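Local coordinates for protein tRNA (guanine(6)-N2)-methyltransferase (Thermus thermophilus, PDB 3TMA) that methylates the N2 atom of the guanosine at position 6 of tRNA(Phe), using S-adenosyl-L-methionine as the methyl donor, at residues 110-115 with 152-157; 78-83 with 165-170; 262-267 with 296-301; 302-307 with 329-334; 28-33 with 337-342. All coordinates share one frame; numbering follows the deposited sequence. Where two conformers were deposited one is given.

Overall arrangement
The five contacts follow the two-domain plan of a THUMP protein fused to a Rossmann-fold methyltransferase. Contacts 1 and 2, with centres about 10 Å apart, lie in one mixed sheet of the N-terminal half, where strands 152-159 and 162-168 are neighbours; contact 1 is nested inside the loop closed by contact 2. Contacts 3 and 4 come later, in series, share helix 290-305 and touch in the catalytic domain, their centres about 11 Å apart. The centres of contacts 1 and 3 are about 49 Å apart. Contact 5 closes a loop around all the others, joining the start of helix 31-41 to the end of strand 331-338, tying the N-terminal half to the catalytic domain.

Contact 1 (110-115 with 152-157); sequences GSFRVE and VRVRVD
Strands 112-115 and 152-157 run parallel, with axes 4.6 Å apart at closest approach, and Arg-113 and Glu-115 each bond through both N and O to alternate residues of the partner strand. This is the beta-alpha-beta unit of the THUMP region, in which helix 126-141 connects the two strands. The shortest of the backbone bonds, from Glu-115 N to Val-154 O, measures 2.8 Å and is close to linear at 169°; Val-154 N in turn reaches Arg-113 O at 2.9 Å. On the face carrying Phe-112, Val-114 and Val-154 the contact is apolar. Phe-112 lies alongside Val-154, its CD2 4.0 Å from Val-154 CG2, while Val-114 CG1 meets Val-156 CG2 at 3.9 Å. Side chains of the crossover helix, among them Val-129, Val-133 and Leu-137, pack against this face. The opposite face carries charge: Glu-115 stretches out in an extended chain toward the guanidinium edge of Arg-153, with the carboxylate and guanidinium planes turned 57° apart. The two groups form a salt bridge, but the modelled approach of Glu-115 OE2 to Arg-153 NH1 is too short to be taken literally, and Arg-153 was built in two conformers. The Arg-113 chain bends at chi3, its NH1 bonds to Leu-147 O, and its NE donates a 3.3 Å hydrogen bond to Val-114 O from above that carbonyl plane.

Contact 2 (78-83 with 165-170); sequences LFRARL and LGVQLT
Leu-165 O takes two backbone donors at once, a weak bond from Arg-80 N at 2.8 Å and a straighter one from Ala-81 N at 3.2 Å, and this double grip marks a classic beta bulge between antiparallel strands of the THUMP-containing sheet. Before the bulge, Leu-78 and Val-167 form a hydrogen-bonded pair; within it, Ala-81 makes the hydrogen-bonded pair with Leu-165, one residue out of step. Gly-166 brings the chains close, its CA only 3.1 Å from Leu-78 O. The ring of Phe-79 turns an edge to the partner backbone, with Leu-165 C in its plane, 3.6 Å from Phe-79 CD1. Arg-80 runs extended beside Val-167, pointing the same way, and brings NH1 to 3.8 Å from Val-167 CG1. One face of its guanidinium is roofed by Leu-78 CD2, offset toward the rim, and its NH2 forms a salt bridge with Glu-105. At the far end the side chains of Leu-83 and Leu-165 meet obliquely, methyl against methyl, CD1 to CD1 at 3.6 Å.

Contact 3 (262-267 with 296-301); sequences DARHLP and YWDFLR
The ring of Phe-299 receives Ala-263 O at its edge, in the ring plane, while Leu-266 CD1 approaches obliquely to 3.7 Å from Phe-299 CD1. A second flat pair lies within the helix: Arg-301 CZ is 3.3 Å above the Trp-297 ring plane, over its centre, and Arg-301 NH1 bonds to Trp-297 O at 3.0 Å. Between loop and helix, a water bridges the backbones, donating to Ala-263 O at 2.8 Å and to Asp-298 O while accepting from Leu-266 N. Arg-264 CB rests 3.8 Å from Asp-298 CB, but Arg-264 NE stays 4.1 Å from Asp-298 OD2, beyond salt-bridge range. The loop probably contributes to the S-adenosyl-L-methionine site through Asp-262 and Ala-263, and it is shaped by an Asx turn in which Asp-262 OD1 accepts from Arg-264 N. Helix 290-305 packs against the loop that follows strand 257-260; Phe-299 also meets Leu-315 of strand 312-317 and Phe-211, and Leu-300 packs on helix 320-326.

Contact 4 (302-307 with 329-334); sequences GALALL and PGFALR
Leu-304 sets its CD1 methyl squarely over the face of the Phe-331 ring, 3.7 Å from the ring centroid and 3° off the normal, a CH-pi contact of almost ideal geometry. With CG opposite the backbone N (chi1 -175°) the side chain leaves the helix toward the strand, and chi2 of 73° sets CD1 over the ring. The ring reaches back as far as the helix backbone, with Phe-331 CZ 3.7 Å from Leu-304 CA. Leu-307 comes in at about a right angle to Phe-331 and touches the rim instead: its CD1 lies in the ring plane, 3.7 Å from Phe-331 CE1. Ala-303 adds a looser touch, CB to Phe-331 CZ at 4.3 Å. Leu-304 CD1 also sits 3.8 Å from Gly-330 O, so one methyl touches both the ring and the Gly-330 carbonyl. This apolar contact joins the end of helix 290-305 to the beginning of edge strand 331-338 in the Rossmann-fold domain; Val-313 of strand 312-317 and Leu-351 of strand 347-353 also pack on Phe-331.

Contact 5 (28-33 with 337-342); sequences PGLEDL and RVVEQG
Both Asp-32 and Arg-337 place CG between their own backbone N and carbonyl carbon (chi1 54° and 66°), and a further bend at chi3 of the arginine lets the two charged ends meet from opposite directions. The result is an end-on, two-pronged salt bridge: Arg-337 NH2 reaches Asp-32 OD1 at 2.7 Å, and Arg-337 NH1 reaches Asp-32 OD2 at 2.8 Å, each oxygen using its syn lone pair. NH2 has a second acceptor, Gly-29 O at 2.8 Å, so three bonds fix the rotation of the guanidinium. Leu-33 CD1 packs tightly against it, 3.2 Å from Arg-337 NH2. Further along, Glu-340 N bonds to Pro-28 O at 2.9 Å, and the Glu-340 side chain lies alongside the proline ring while its OE2 bonds to Gly-343 N. Gly-29, with a positive phi of 102°, lets the chain turn here, and its N is held by Glu-31 OE2, which also accepts from Gly-54 N. Leu-30 crosses Val-339 at about a right angle, CD2 to Val-339 CG2 at 3.7 Å. The contact is an interface between the two halves of the protein: the start of helix 31-41, from the N-terminal half, docks on the end of edge strand 331-338 of the methyltransferase sheet, with helix 189-198 beside both, touching Leu-30 and Leu-33 through Ala-194 and Arg-337 through Leu-198.

Contact 1 (110-115 with 152-157)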
# COMPACT_ATOMS: atom_id res chain seq x y z
N GLY A 110 2.45 -23.35 17.37
CA GLY A 110 2.16 -23.39 18.79
C GLY A 110 1.27 -22.31 19.42
O GLY A 110 1.13 -22.24 20.66
N SER A 111 0.69 -21.45 18.60
CA SER A 111 -0.56 -20.78 18.98
C SER A 111 -1.24 -20.26 17.74
O SER A 111 -0.56 -20.03 16.70
CB SER A 111 -0.31 -19.65 19.99
OG SER A 111 0.14 -18.45 19.34
N PHE A 112 -2.56 -20.04 17.80
CA PHE A 112 -3.24 -19.43 16.64
C PHE A 112 -4.45 -18.62 17.07
O PHE A 112 -4.84 -18.63 18.29
CB PHE A 112 -3.62 -20.50 15.59
CG PHE A 112 -4.87 -21.31 15.96
CD1 PHE A 112 -4.87 -22.16 17.06
CD2 PHE A 112 -6.06 -21.14 15.26
CE1 PHE A 112 -6.04 -22.88 17.45
CE2 PHE A 112 -7.21 -21.88 15.58
CZ PHE A 112 -7.21 -22.74 16.71
N ARG A 113 -5.09 -17.94 16.11
CA ARG A 113 -6.43 -17.45 16.33
C ARG A 113 -7.13 -17.45 14.99
O ARG A 113 -6.46 -17.61 13.97
CB ARG A 113 -6.43 -16.04 16.95
CG ARG A 113 -5.96 -14.92 16.01
CD ARG A 113 -6.32 -13.56 16.63
NE ARG A 113 -7.76 -13.38 16.52
CZ ARG A 113 -8.46 -12.47 17.19
NH1 ARG A 113 -7.86 -11.65 18.06
NH2 ARG A 113 -9.79 -12.41 17.02
N VAL A 114 -8.46 -17.29 14.99
CA VAL A 114 -9.24 -17.09 13.76
C VAL A 114 -9.63 -15.60 13.70
O VAL A 114 -9.97 -14.99 14.73
CB VAL A 114 -10.52 -17.95 13.74
CG1 VAL A 114 -11.30 -17.78 12.42
CG2 VAL A 114 -10.20 -19.46 13.95
N GLU A 115 -9.48 -15.00 12.53
CA GLU A 115 -9.95 -13.64 12.30
C GLU A 115 -11.02 -13.77 11.22
O GLU A 115 -10.73 -14.23 10.10
CB GLU A 115 -8.80 -12.76 11.81
CG GLU A 115 -7.81 -12.41 12.93
CD GLU A 115 -6.65 -11.52 12.46
OE1 GLU A 115 -6.57 -11.21 11.24
OE2 GLU A 115 -5.81 -11.15 13.31
N VAL A 152 -0.05 -17.88 14.28
CA VAL A 152 -0.58 -18.04 12.92
C VAL A 152 -2.00 -17.49 12.96
O VAL A 152 -2.70 -17.66 13.98
CB VAL A 152 -0.69 -19.53 12.54
CG1 VAL A 152 -1.39 -19.70 11.20
CG2 VAL A 152 0.69 -20.18 12.51
N ARG A 153 -2.42 -16.80 11.91
CA ARG A 153 -3.77 -16.27 11.86
C ARG A 153 -4.56 -16.99 10.78
O ARG A 153 -4.23 -16.91 9.60
CB ARG A 153 -3.76 -14.75 11.64
CG ARG A 153 -3.02 -13.99 12.77
CD ARG A 153 -3.19 -12.46 12.67
NE ARG A 153 -2.42 -11.79 13.71
CZ ARG A 153 -2.94 -11.10 14.72
NH1 ARG A 153 -4.25 -10.89 14.79
NH2 ARG A 153 -2.14 -10.59 15.65
N VAL A 154 -5.59 -17.71 11.22
CA VAL A 154 -6.54 -18.35 10.31
C VAL A 154 -7.57 -17.29 9.88
O VAL A 154 -8.07 -16.53 10.72
CB VAL A 154 -7.27 -19.57 11.02
CG1 VAL A 154 -8.48 -20.10 10.16
CG2 VAL A 154 -6.25 -20.71 11.26
N ARG A 155 -7.88 -17.23 8.59
CA ARG A 155 -8.78 -16.22 8.05
C ARG A 155 -10.03 -16.89 7.46
O ARG A 155 -9.93 -17.86 6.68
CB ARG A 155 -8.06 -15.40 6.94
CG ARG A 155 -6.84 -14.58 7.46
CD ARG A 155 -7.37 -13.34 8.13
NE ARG A 155 -8.22 -12.69 7.15
CZ ARG A 155 -7.82 -11.73 6.33
NH1 ARG A 155 -6.61 -11.19 6.48
NH2 ARG A 155 -8.66 -11.27 5.40
N VAL A 156 -11.19 -16.40 7.88
CA VAL A 156 -12.45 -16.79 7.27
C VAL A 156 -13.17 -15.50 6.86
O VAL A 156 -13.40 -14.61 7.70
CB VAL A 156 -13.37 -17.53 8.28
CG1 VAL A 156 -14.70 -17.98 7.58
CG2 VAL A 156 -12.62 -18.76 8.90
N ASP A 157 -13.42 -15.32 5.57
CA ASP A 157 -14.11 -14.10 5.13
C ASP A 157 -15.39 -14.52 4.46
O ASP A 157 -15.36 -15.33 3.50
CB ASP A 157 -13.28 -13.30 4.13
CG ASP A 157 -12.06 -12.58 4.75
OD1 ASP A 157 -11.50 -13.06 5.77
OD2 ASP A 157 -11.65 -11.55 4.20

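Contact 2 (78-83 with 165-170)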
# COMPACT_ATOMS: atom_id res chain seq x y z
N LEU A 78 -3.54 -16.87 1.85
CA LEU A 78 -3.81 -17.99 0.95
C LEU A 78 -5.15 -18.59 1.31
O LEU A 78 -5.30 -19.09 2.44
CB LEU A 78 -2.71 -19.05 1.08
CG LEU A 78 -2.91 -20.39 0.36
CD1 LEU A 78 -2.91 -20.17 -1.11
CD2 LEU A 78 -1.76 -21.34 0.78
N PHE A 79 -6.13 -18.47 0.42
CA PHE A 79 -7.44 -19.06 0.64
C PHE A 79 -7.39 -20.43 0.02
O PHE A 79 -7.10 -20.53 -1.18
CB PHE A 79 -8.57 -18.20 0.04
CG PHE A 79 -8.90 -16.99 0.87
CD1 PHE A 79 -9.21 -17.13 2.25
CD2 PHE A 79 -8.88 -15.71 0.30
CE1 PHE A 79 -9.51 -15.99 3.04
CE2 PHE A 79 -9.21 -14.56 1.08
CZ PHE A 79 -9.56 -14.72 2.44
N ARG A 80 -7.53 -21.47 0.85
CA ARG A 80 -7.56 -22.85 0.39
C ARG A 80 -8.93 -23.36 0.01
O ARG A 80 -9.05 -24.39 -0.64
CB ARG A 80 -6.88 -23.82 1.38
CG ARG A 80 -5.33 -23.63 1.50
CD ARG A 80 -4.67 -24.86 2.24
NE ARG A 80 -3.21 -24.74 2.28
CZ ARG A 80 -2.52 -24.25 3.31
NH1 ARG A 80 -3.14 -23.91 4.44
NH2 ARG A 80 -1.19 -24.17 3.23
N ALA A 81 -9.98 -22.66 0.38
CA ALA A 81 -11.33 -23.06 -0.08
C ALA A 81 -12.13 -21.81 -0.35
O ALA A 81 -12.02 -20.81 0.38
CB ALA A 81 -12.05 -23.87 0.96
N ARG A 82 -12.99 -21.91 -1.35
CA ARG A 82 -14.03 -20.90 -1.53
C ARG A 82 -15.31 -21.66 -1.77
O ARG A 82 -15.34 -22.60 -2.56
CB ARG A 82 -13.63 -20.06 -2.74
CG ARG A 82 -14.65 -19.16 -3.35
CD ARG A 82 -13.91 -18.45 -4.54
NE ARG A 82 -14.64 -17.34 -5.14
CZ ARG A 82 -14.08 -16.39 -5.89
NH1 ARG A 82 -14.84 -15.41 -6.34
NH2 ARG A 82 -12.76 -16.39 -6.15
N LEU A 83 -16.35 -21.32 -1.04
CA LEU A 83 -17.62 -22.02 -1.22
C LEU A 83 -18.85 -21.16 -1.06
O LEU A 83 -18.84 -20.09 -0.43
CB LEU A 83 -17.73 -23.28 -0.35
CG LEU A 83 -17.73 -23.31 1.19
CD1 LEU A 83 -16.41 -22.87 1.79
CD2 LEU A 83 -18.90 -22.60 1.81
N LEU A 165 -11.75 -19.50 3.08
CA LEU A 165 -11.06 -19.97 4.29
C LEU A 165 -9.62 -20.24 3.96
O LEU A 165 -9.32 -20.87 2.92
CB LEU A 165 -11.68 -21.30 4.80
CG LEU A 165 -13.13 -21.21 5.30
CD1 LEU A 165 -14.13 -21.46 4.18
CD2 LEU A 165 -13.34 -22.21 6.41
N GLY A 166 -8.72 -19.82 4.85
CA GLY A 166 -7.28 -20.05 4.64
C GLY A 166 -6.44 -19.43 5.73
O GLY A 166 -6.88 -19.31 6.87
N VAL A 167 -5.20 -19.05 5.39
CA VAL A 167 -4.21 -18.67 6.38
C VAL A 167 -3.53 -17.38 5.90
O VAL A 167 -3.25 -17.20 4.70
CB VAL A 167 -3.19 -19.86 6.63
CG1 VAL A 167 -2.54 -20.29 5.32
CG2 VAL A 167 -2.13 -19.48 7.63
N GLN A 168 -3.40 -16.42 6.81
CA GLN A 168 -2.60 -15.24 6.56
C GLN A 168 -1.12 -15.60 6.38
O GLN A 168 -0.55 -16.31 7.19
CB GLN A 168 -2.77 -14.25 7.71
CG GLN A 168 -2.27 -12.85 7.36
CD GLN A 168 -2.91 -11.80 8.27
OE1 GLN A 168 -4.13 -11.69 8.35
NE2 GLN A 168 -2.08 -11.03 8.95
N LEU A 169 -0.50 -15.11 5.31
CA LEU A 169 0.90 -15.46 5.04
C LEU A 169 1.86 -14.48 5.67
O LEU A 169 3.00 -14.81 5.95
CB LEU A 169 1.19 -15.54 3.53
CG LEU A 169 0.29 -16.51 2.78
CD1 LEU A 169 0.49 -16.31 1.29
CD2 LEU A 169 0.65 -17.96 3.19
N THR A 170 1.41 -13.24 5.80
CA THR A 170 2.21 -12.16 6.36
C THR A 170 1.92 -12.04 7.85
O THR A 170 0.76 -12.09 8.25
CB THR A 170 1.81 -10.81 5.66
OG1 THR A 170 0.36 -10.76 5.53
CG2 THR A 170 2.45 -10.74 4.29

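Contact 3 (262-267 with 296-301)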
# COMPACT_ATOMS: atom_id res chain seq x y z
N ASP A 262 13.12 24.75 1.13
CA ASP A 262 11.77 25.27 1.23
C ASP A 262 11.06 24.93 -0.07
O ASP A 262 11.49 25.36 -1.14
CB ASP A 262 11.82 26.80 1.41
CG ASP A 262 10.48 27.39 1.83
OD1 ASP A 262 9.41 26.85 1.45
OD2 ASP A 262 10.49 28.42 2.54
N ALA A 263 9.99 24.14 0.00
CA ALA A 263 9.23 23.75 -1.19
C ALA A 263 8.52 24.90 -1.91
O ALA A 263 8.08 24.73 -3.05
CB ALA A 263 8.21 22.65 -0.85
N ARG A 264 8.44 26.07 -1.28
CA ARG A 264 7.90 27.26 -1.95
C ARG A 264 8.92 27.88 -2.91
O ARG A 264 8.55 28.71 -3.75
CB ARG A 264 7.48 28.34 -0.94
CG ARG A 264 6.35 27.96 0.01
CD ARG A 264 6.18 29.07 1.06
NE ARG A 264 4.79 29.38 1.42
CZ ARG A 264 4.16 28.89 2.49
NH1 ARG A 264 4.77 28.02 3.29
NH2 ARG A 264 2.90 29.25 2.77
N HIS A 265 10.20 27.51 -2.77
CA HIS A 265 11.27 28.05 -3.60
C HIS A 265 12.21 26.96 -4.12
O HIS A 265 13.45 27.09 -4.02
CB HIS A 265 12.09 29.06 -2.79
CG HIS A 265 11.28 30.21 -2.28
ND1 HIS A 265 10.79 31.19 -3.10
CD2 HIS A 265 10.86 30.51 -1.02
CE1 HIS A 265 10.09 32.05 -2.38
NE2 HIS A 265 10.11 31.65 -1.12
N LEU A 266 11.63 25.89 -4.66
CA LEU A 266 12.40 24.72 -5.13
C LEU A 266 13.60 25.00 -6.02
O LEU A 266 14.66 24.37 -5.87
CB LEU A 266 11.48 23.70 -5.82
CG LEU A 266 10.49 22.99 -4.89
CD1 LEU A 266 9.55 22.17 -5.74
CD2 LEU A 266 11.23 22.16 -3.85
N PRO A 267 13.47 25.97 -6.96
CA PRO A 267 14.66 26.24 -7.78
C PRO A 267 15.87 26.86 -7.04
O PRO A 267 16.96 26.83 -7.59
CB PRO A 267 14.14 27.14 -8.89
CG PRO A 267 12.60 26.97 -8.85
CD PRO A 267 12.31 26.76 -7.40
N TYR A 296 0.62 25.88 -2.13
CA TYR A 296 0.35 25.15 -3.38
C TYR A 296 0.78 26.01 -4.57
O TYR A 296 1.35 25.51 -5.54
CB TYR A 296 -1.14 24.87 -3.54
CG TYR A 296 -1.67 23.67 -2.79
CD1 TYR A 296 -0.83 22.84 -2.06
CD2 TYR A 296 -3.04 23.40 -2.77
CE1 TYR A 296 -1.33 21.70 -1.41
CE2 TYR A 296 -3.56 22.28 -2.10
CZ TYR A 296 -2.68 21.44 -1.42
OH TYR A 296 -3.19 20.35 -0.74
N TRP A 297 0.40 27.28 -4.54
CA TRP A 297 0.70 28.21 -5.63
C TRP A 297 2.21 28.26 -5.96
O TRP A 297 2.64 28.07 -7.12
CB TRP A 297 0.24 29.61 -5.18
CG TRP A 297 0.54 30.63 -6.19
CD1 TRP A 297 1.71 31.33 -6.36
CD2 TRP A 297 -0.33 31.04 -7.22
NE1 TRP A 297 1.61 32.15 -7.44
CE2 TRP A 297 0.36 32.01 -7.98
CE3 TRP A 297 -1.65 30.72 -7.57
CZ2 TRP A 297 -0.22 32.65 -9.06
CZ3 TRP A 297 -2.22 31.36 -8.63
CH2 TRP A 297 -1.51 32.30 -9.37
N ASP A 298 3.02 28.51 -4.92
CA ASP A 298 4.47 28.59 -5.07
C ASP A 298 5.10 27.23 -5.39
O ASP A 298 6.04 27.14 -6.19
CB ASP A 298 5.11 29.11 -3.78
CG ASP A 298 4.76 30.58 -3.48
OD1 ASP A 298 4.23 31.30 -4.36
OD2 ASP A 298 5.05 30.99 -2.33
N PHE A 299 4.64 26.17 -4.73
CA PHE A 299 5.18 24.87 -4.99
C PHE A 299 4.92 24.45 -6.44
O PHE A 299 5.80 23.93 -7.11
CB PHE A 299 4.63 23.80 -4.03
CG PHE A 299 4.79 22.39 -4.57
CD1 PHE A 299 6.04 21.81 -4.65
CD2 PHE A 299 3.68 21.67 -4.98
CE1 PHE A 299 6.22 20.54 -5.17
CE2 PHE A 299 3.82 20.39 -5.51
CZ PHE A 299 5.10 19.84 -5.65
N LEU A 300 3.69 24.62 -6.93
CA LEU A 300 3.41 24.11 -8.29
C LEU A 300 4.19 24.89 -9.34
O LEU A 300 4.54 24.35 -10.38
CB LEU A 300 1.92 24.16 -8.62
CG LEU A 300 1.11 23.15 -7.79
CD1 LEU A 300 -0.38 23.53 -7.83
CD2 LEU A 300 1.38 21.70 -8.26
N ARG A 301 4.38 26.18 -9.11
CA ARG A 301 5.17 26.96 -10.06
C ARG A 301 6.65 26.59 -10.06
O ARG A 301 7.29 26.53 -11.12
CB ARG A 301 4.92 28.47 -9.91
CG ARG A 301 3.59 28.86 -10.61
CD ARG A 301 2.92 30.09 -10.00
NE ARG A 301 1.59 30.22 -10.60
CZ ARG A 301 0.55 29.45 -10.27
NH1 ARG A 301 0.67 28.51 -9.31
NH2 ARG A 301 -0.58 29.59 -10.94
O HOH W 1 8.82 25.96 -5.42

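Contact 4 (302-307 with 329-334)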
# COMPACT_ATOMS: atom_id res chain seq x y z
N GLY A 302 7.20 26.33 -8.87
CA GLY A 302 8.57 25.82 -8.78
C GLY A 302 8.67 24.46 -9.47
O GLY A 302 9.68 24.16 -10.14
N ALA A 303 7.64 23.62 -9.30
CA ALA A 303 7.71 22.27 -9.88
C ALA A 303 7.74 22.38 -11.40
O ALA A 303 8.54 21.71 -12.05
CB ALA A 303 6.50 21.41 -9.46
N LEU A 304 6.90 23.24 -11.96
CA LEU A 304 6.84 23.44 -13.41
C LEU A 304 8.19 23.91 -13.95
O LEU A 304 8.60 23.53 -15.06
CB LEU A 304 5.76 24.49 -13.76
CG LEU A 304 5.50 24.70 -15.25
CD1 LEU A 304 4.75 23.52 -15.81
CD2 LEU A 304 4.68 25.98 -15.47
N ALA A 305 8.87 24.75 -13.16
CA ALA A 305 10.13 25.32 -13.60
C ALA A 305 11.29 24.31 -13.53
O ALA A 305 12.36 24.59 -14.05
CB ALA A 305 10.47 26.56 -12.78
N LEU A 306 11.09 23.21 -12.79
CA LEU A 306 12.10 22.17 -12.64
C LEU A 306 11.79 20.91 -13.43
O LEU A 306 12.37 19.86 -13.18
CB LEU A 306 12.27 21.82 -11.14
CG LEU A 306 12.85 23.02 -10.31
CD1 LEU A 306 13.22 22.55 -8.92
CD2 LEU A 306 14.04 23.66 -10.95
N LEU A 307 10.91 21.02 -14.41
CA LEU A 307 10.65 19.90 -15.34
C LEU A 307 10.98 20.28 -16.79
O LEU A 307 10.74 21.41 -17.19
CB LEU A 307 9.17 19.48 -15.26
CG LEU A 307 8.73 18.87 -13.92
CD1 LEU A 307 7.16 18.76 -13.90
CD2 LEU A 307 9.37 17.53 -13.68
N PRO A 329 -1.15 27.15 -15.79
CA PRO A 329 -1.67 26.63 -17.07
C PRO A 329 -0.62 25.86 -17.93
O PRO A 329 -0.99 25.17 -18.89
CB PRO A 329 -2.18 27.90 -17.79
CG PRO A 329 -1.48 29.05 -17.11
CD PRO A 329 -1.33 28.61 -15.67
N GLY A 330 0.66 25.96 -17.59
CA GLY A 330 1.66 25.11 -18.24
C GLY A 330 1.56 23.60 -17.95
O GLY A 330 2.26 22.81 -18.58
N PHE A 331 0.77 23.21 -16.96
CA PHE A 331 0.50 21.80 -16.65
C PHE A 331 -0.78 21.30 -17.33
O PHE A 331 -1.78 22.02 -17.38
CB PHE A 331 0.35 21.61 -15.12
CG PHE A 331 1.66 21.45 -14.39
CD1 PHE A 331 2.56 20.43 -14.75
CD2 PHE A 331 1.96 22.24 -13.28
CE1 PHE A 331 3.74 20.23 -14.02
CE2 PHE A 331 3.14 22.06 -12.57
CZ PHE A 331 4.04 21.06 -12.94
N ALA A 332 -0.79 20.04 -17.76
CA ALA A 332 -2.03 19.39 -18.12
C ALA A 332 -2.32 18.41 -16.99
O ALA A 332 -1.42 17.71 -16.50
CB ALA A 332 -1.88 18.63 -19.46
N LEU A 333 -3.58 18.33 -16.61
CA LEU A 333 -4.01 17.35 -15.63
C LEU A 333 -4.32 16.04 -16.40
O LEU A 333 -5.21 16.01 -17.21
CB LEU A 333 -5.22 17.91 -14.85
CG LEU A 333 -5.97 16.94 -13.91
CD1 LEU A 333 -4.99 16.23 -13.05
CD2 LEU A 333 -7.00 17.72 -13.05
N ARG A 334 -3.48 15.02 -16.23
CA ARG A 334 -3.57 13.83 -17.08
C ARG A 334 -4.40 12.74 -16.44
O ARG A 334 -5.07 12.02 -17.15
CB ARG A 334 -2.19 13.27 -17.41
CG ARG A 334 -1.37 14.17 -18.32
CD ARG A 334 -1.55 13.75 -19.79
NE ARG A 334 -2.54 14.55 -20.48
CZ ARG A 334 -2.26 15.44 -21.44
NH1 ARG A 334 -3.26 16.13 -21.98
NH2 ARG A 334 -1.02 15.65 -21.85

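Contact 5 (28-33 with 337-342)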
# COMPACT_ATOMS: atom_id res chain seq x y z
N PRO A 28 -7.63 0.82 -0.81
CA PRO A 28 -8.69 0.99 -1.82
C PRO A 28 -8.34 2.10 -2.80
O PRO A 28 -7.86 3.18 -2.38
CB PRO A 28 -9.92 1.39 -0.98
CG PRO A 28 -9.69 0.54 0.35
CD PRO A 28 -8.17 0.71 0.57
N GLY A 29 -8.55 1.83 -4.10
CA GLY A 29 -8.14 2.77 -5.15
C GLY A 29 -6.85 2.39 -5.88
O GLY A 29 -6.51 2.98 -6.92
N LEU A 30 -6.08 1.47 -5.31
CA LEU A 30 -4.81 1.04 -5.93
C LEU A 30 -4.90 -0.40 -6.50
O LEU A 30 -3.88 -0.99 -6.83
CB LEU A 30 -3.68 1.09 -4.89
CG LEU A 30 -3.34 2.43 -4.19
CD1 LEU A 30 -2.10 2.25 -3.25
CD2 LEU A 30 -3.04 3.54 -5.22
N GLU A 31 -6.10 -0.97 -6.61
CA GLU A 31 -6.25 -2.39 -7.09
C GLU A 31 -5.63 -2.62 -8.46
O GLU A 31 -5.00 -3.66 -8.68
CB GLU A 31 -7.73 -2.80 -7.17
CG GLU A 31 -8.47 -2.67 -5.86
CD GLU A 31 -8.99 -1.22 -5.61
OE1 GLU A 31 -8.83 -0.34 -6.49
OE2 GLU A 31 -9.54 -0.98 -4.52
N ASP A 32 -5.88 -1.69 -9.40
CA ASP A 32 -5.35 -1.84 -10.75
C ASP A 32 -3.83 -1.92 -10.78
O ASP A 32 -3.28 -2.74 -11.53
CB ASP A 32 -5.86 -0.77 -11.71
CG ASP A 32 -5.62 0.66 -11.22
OD1 ASP A 32 -5.10 0.89 -10.08
OD2 ASP A 32 -5.98 1.57 -11.99
N LEU A 33 -3.13 -1.19 -9.98
CA LEU A 33 -1.66 -1.24 -9.86
C LEU A 33 -1.19 -2.54 -9.17
O LEU A 33 -0.19 -3.12 -9.55
CB LEU A 33 -1.13 -0.02 -9.08
CG LEU A 33 -1.31 1.38 -9.67
CD1 LEU A 33 -2.79 1.64 -10.02
CD2 LEU A 33 -0.85 2.41 -8.64
N ARG A 337 -7.28 10.15 -9.40
CA ARG A 337 -8.03 9.05 -8.82
C ARG A 337 -8.18 9.27 -7.32
O ARG A 337 -7.41 10.03 -6.70
CB ARG A 337 -7.30 7.73 -9.08
CG ARG A 337 -5.95 7.63 -8.36
CD ARG A 337 -5.37 6.18 -8.46
NE ARG A 337 -5.15 5.78 -9.86
CZ ARG A 337 -5.17 4.51 -10.29
NH1 ARG A 337 -5.02 4.22 -11.58
NH2 ARG A 337 -5.35 3.51 -9.42
N VAL A 338 -9.11 8.54 -6.73
CA VAL A 338 -9.34 8.62 -5.31
C VAL A 338 -8.63 7.42 -4.65
O VAL A 338 -8.69 6.29 -5.16
CB VAL A 338 -10.83 8.57 -5.01
CG1 VAL A 338 -11.04 8.58 -3.51
CG2 VAL A 338 -11.50 9.81 -5.67
N VAL A 339 -7.97 7.63 -3.51
CA VAL A 339 -7.28 6.49 -2.83
C VAL A 339 -7.57 6.60 -1.33
O VAL A 339 -7.67 7.74 -0.81
CB VAL A 339 -5.75 6.54 -3.07
CG1 VAL A 339 -5.01 5.43 -2.24
CG2 VAL A 339 -5.45 6.31 -4.57
N GLU A 340 -7.75 5.47 -0.64
CA GLU A 340 -8.00 5.53 0.79
C GLU A 340 -6.70 5.50 1.54
O GLU A 340 -5.91 4.56 1.35
CB GLU A 340 -8.91 4.38 1.30
CG GLU A 340 -9.07 4.39 2.88
CD GLU A 340 -7.92 3.66 3.67
OE1 GLU A 340 -6.99 3.08 3.04
OE2 GLU A 340 -7.93 3.63 4.92
N GLN A 341 -6.51 6.45 2.45
CA GLN A 341 -5.31 6.51 3.28
C GLN A 341 -5.66 6.95 4.72
O GLN A 341 -6.23 8.03 4.94
CB GLN A 341 -4.29 7.49 2.69
CG GLN A 341 -3.15 7.84 3.66
CD GLN A 341 -2.27 9.00 3.20
OE1 GLN A 341 -2.72 9.93 2.50
NE2 GLN A 341 -1.02 8.95 3.59
N GLY A 342 -5.35 6.09 5.68
CA GLY A 342 -5.62 6.34 7.09
C GLY A 342 -7.08 6.66 7.39
O GLY A 342 -7.35 7.55 8.17